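Local coordinates for protein ionotropic glutamate receptor bacterial homologue (Nostoc punctiforme, PDB 2PYY) that binds L-glutamate in the ligand-binding core of a bacterial ionotropic glutamate receptor, where ligand binding probably drives opening of the receptor's ion channel, at the interface of chains A and B. Sequence-based numbering; all coordinates share one arbitrary frame. Chains: chain A/B, Ionotropic glutamate receptor bacterial homologue.

Contact 1: the interface of chains A and B. Residues chain A 71-73, 76; chain B 83, 205, 209.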
# COMPACT_ATOMS: atom_id res chain seq x y z
N ILE A 71 4.46 -0.25 3.81
CA ILE A 71 4.99 0.75 2.90
C ILE A 71 4.08 0.69 1.66
O ILE A 71 3.92 -0.38 1.05
CB ILE A 71 6.44 0.40 2.49
CG1 ILE A 71 7.32 0.38 3.75
CG2 ILE A 71 6.97 1.41 1.46
CD1 ILE A 71 8.75 0.01 3.49
N THR A 72 3.48 1.81 1.29
CA THR A 72 2.61 1.85 0.13
C THR A 72 2.90 3.06 -0.72
O THR A 72 3.57 3.99 -0.28
CB THR A 72 1.12 1.92 0.53
OG1 THR A 72 0.88 3.15 1.21
CG2 THR A 72 0.75 0.77 1.44
N ALA A 73 2.38 3.05 -1.94
CA ALA A 73 2.58 4.16 -2.85
C ALA A 73 2.00 5.45 -2.30
O ALA A 73 2.63 6.52 -2.38
CB ALA A 73 1.95 3.84 -4.21
N GLU A 76 4.06 6.69 0.61
CA GLU A 76 5.36 7.11 0.11
C GLU A 76 5.29 8.47 -0.58
O GLU A 76 6.29 9.19 -0.67
CB GLU A 76 5.89 6.06 -0.87
CG GLU A 76 7.40 5.84 -0.78
CD GLU A 76 8.20 7.01 -1.29
OE1 GLU A 76 7.84 7.53 -2.37
OE2 GLU A 76 9.19 7.40 -0.62
N LEU B 83 13.77 1.51 -2.74
CA LEU B 83 13.24 0.38 -2.01
C LEU B 83 13.81 -0.85 -2.73
O LEU B 83 14.11 -0.79 -3.92
CB LEU B 83 11.72 0.36 -2.13
CG LEU B 83 10.95 1.26 -1.19
CD1 LEU B 83 9.50 1.43 -1.67
CD2 LEU B 83 10.96 0.63 0.22
N LEU B 205 6.31 0.96 -6.10
CA LEU B 205 5.21 0.53 -5.25
C LEU B 205 3.93 0.33 -6.09
O LEU B 205 3.22 -0.66 -5.90
CB LEU B 205 4.99 1.53 -4.09
CG LEU B 205 6.14 1.45 -3.07
CD1 LEU B 205 6.30 2.75 -2.34
CD2 LEU B 205 5.88 0.30 -2.09
N GLU B 209 1.69 -2.86 -6.43
CA GLU B 209 0.30 -2.76 -6.03
C GLU B 209 -0.72 -3.03 -7.15
O GLU B 209 -1.87 -3.36 -6.88
CB GLU B 209 0.03 -1.39 -5.40
CG GLU B 209 0.52 -1.26 -3.96
CD GLU B 209 0.52 0.19 -3.46
OE1 GLU B 209 -0.43 0.95 -3.79
OE2 GLU B 209 1.46 0.58 -2.72
O HOH W 1 2.48 -1.53 -1.18
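B:Leu205 forms the apolar centre of this patch, its two methyl branches spread over the start of helix 73-78 of chain A and the loop that leads into it. CD1 reaches CG of A:Glu76 at 3.6 Å and so packs on the aliphatic stem of that residue, crossing it at about a right angle. CD2 turns the other way and meets CG2 of A:Ile71 at 3.9 Å, while CB lies 3.8 Å from CA of A:Ala73. Burial agrees with this central role: 54 Å² of B:Leu205 is hidden, against 39 Å² of A:Ile71. With chi1 near -61°, A:Ile71 carries CG2 anti to its backbone N, toward B:Leu205 and the near methyl of B:Leu83, while CD1 of A:Ile71 lies 4.0 Å from CD2 of B:Leu83; the side chains of A:Ile71 and B:Leu83 run antiparallel.

At the polar rim, OE2 of the B:Glu209 carboxylate accepts a hydrogen bond from the backbone N of A:Ala73 at 2.8 Å. The bond is fairly straight (158° at H) and uses the syn lone pair, the one facing OE1. Extension of the glutamate beyond CG (chi2 168°) carries the carboxylate across to this N-H. The same OE2 holds water 1 at 2.8 Å, and the water lies 2.9 Å from the carbonyl O of A:Ile71. A:Ala73 is the first residue of helix 73-78, so the carboxylate caps a helix start from the other subunit, where the helix dipole would probably favour its negative charge. In the fold, the end of helix 197-210 of chain B meets loop 71-72 of chain A, directly after the glutamate-pocket residues A:Ala68, A:Ile69 and A:Ser70.

Contact 2: the interface of chains A and B. Residues chain A 83, 201-202, 205; chain B 71-73, 76.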
# COMPACT_ATOMS: atom_id res chain seq x y z
N LEU A 83 14.52 1.36 4.80
CA LEU A 83 14.52 0.11 4.07
C LEU A 83 13.52 -0.76 4.81
O LEU A 83 13.29 -0.57 5.99
CB LEU A 83 15.90 -0.53 4.16
CG LEU A 83 16.95 0.19 3.32
CD1 LEU A 83 18.37 -0.28 3.68
CD2 LEU A 83 16.64 -0.07 1.87
N ASN A 201 18.98 3.30 8.03
CA ASN A 201 19.23 2.27 7.02
C ASN A 201 20.58 1.64 7.28
O ASN A 201 20.73 0.42 7.26
CB ASN A 201 19.19 2.88 5.62
CG ASN A 201 17.80 3.24 5.19
OD1 ASN A 201 16.83 2.88 5.85
ND2 ASN A 201 17.68 3.93 4.07
N GLN A 202 21.57 2.49 7.53
CA GLN A 202 22.94 2.04 7.80
C GLN A 202 22.92 1.10 9.02
O GLN A 202 23.52 0.03 9.00
CB GLN A 202 23.82 3.27 8.07
CG GLN A 202 25.26 2.99 8.44
CD GLN A 202 26.11 2.59 7.25
OE1 GLN A 202 25.82 2.95 6.11
NE2 GLN A 202 27.18 1.85 7.52
N LEU A 205 21.13 -2.27 8.21
CA LEU A 205 21.99 -3.08 7.36
C LEU A 205 23.06 -3.77 8.21
O LEU A 205 23.30 -4.96 8.06
CB LEU A 205 22.62 -2.22 6.25
CG LEU A 205 21.65 -1.69 5.18
CD1 LEU A 205 22.35 -0.69 4.28
CD2 LEU A 205 21.09 -2.86 4.38
N ILE B 71 22.35 -4.14 -1.78
CA ILE B 71 22.27 -2.98 -0.90
C ILE B 71 23.13 -3.35 0.29
O ILE B 71 22.82 -4.30 0.99
CB ILE B 71 20.80 -2.73 -0.43
CG1 ILE B 71 19.92 -2.38 -1.63
CG2 ILE B 71 20.76 -1.61 0.61
CD1 ILE B 71 18.46 -2.08 -1.26
N THR B 72 24.23 -2.62 0.49
CA THR B 72 25.12 -2.89 1.62
C THR B 72 25.37 -1.62 2.41
O THR B 72 25.25 -0.51 1.89
CB THR B 72 26.50 -3.42 1.15
OG1 THR B 72 27.20 -2.38 0.47
CG2 THR B 72 26.33 -4.60 0.20
N ALA B 73 25.73 -1.80 3.68
CA ALA B 73 26.02 -0.69 4.57
C ALA B 73 27.10 0.20 3.98
O ALA B 73 26.99 1.43 3.98
CB ALA B 73 26.45 -1.21 5.93
N GLU B 76 25.67 2.13 1.14
CA GLU B 76 24.65 3.05 1.62
C GLU B 76 25.32 4.23 2.32
O GLU B 76 24.76 5.33 2.40
CB GLU B 76 23.71 2.31 2.57
CG GLU B 76 22.45 3.08 2.97
CD GLU B 76 22.74 4.17 3.98
OE1 GLU B 76 23.34 3.85 5.04
OE2 GLU B 76 22.37 5.33 3.72
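A:Leu83, whose methyls face B:Ile71, gives its backbone N to OD1 of A:Asn201 at 3.0 Å. This bond within chain A is moderately straight (157° at the hydrogen), although the donor stands 42° out of the amide's carbonyl plane and not on a lone pair. It ties the loop at A:Leu83 to helix 197-209 in this ligand-binding core of the family 3 solute-binding fold, so two elements are presented together to chain B. Beside the tie, CD1 of A:Leu83 lies 4.1 Å from CG2 of B:Ile71, the two side chains lying alongside one another and pointing opposite ways.

A:Leu205 provides the main apolar surface, with 57 Å² hidden. Its CD1 packs against CB of B:Glu76 at 3.7 Å, a stem contact that contributes to the 41 Å² of B:Glu76 hidden by chain A, and also rests on the backbone of B:Ala73. Its CD2 reaches CG2 of B:Ile71 at 4.0 Å, the two side chains crossing near a right angle.

One turn earlier on the helix, A:Gln202 has CG anti to the backbone N (chi1 177°), then bends at chi2 and brings its amide over the start of helix 73-78 of chain B. As modelled, OE1 lies 2.9 Å from the carbonyl O of B:Ala73 and 2.8 Å from OE1 of the B:Glu76 carboxylate, while NE2 is set against a methyl, 3.5 Å from CB of B:Ala73. Two acceptors face each other at the B:Ala73 carbonyl whatever the state of the glutamate, and the carboxylate would probably make a third, so the amide is probably built the wrong way round; with O and N exchanged, the NH2 group could donate to both oxygens. A leucine here would probably leave the B:Ala73 carbonyl and the B:Glu76 carboxylate without the NH2 group that a turned amide offers, with an apolar branch facing the charge instead.

The C-alpha centres of contact 1 and contact 2 lie about 18 Å apart, and the two patches are related by the two-fold axis of the interface. Each pairs segment 71-73 and residue 76 of one chain with residues 83 and 205 of the other, the chains being exchanged. At their edges contact 1 adds residue 209 of the partner helix, and contact 2 adds residues 201 and 202. Residue 76 is hidden much more in contact 2, so the match is not exact. Because segment 71-73 adjoins the glutamate pocket, this pairing could couple ligand binding to subunit association.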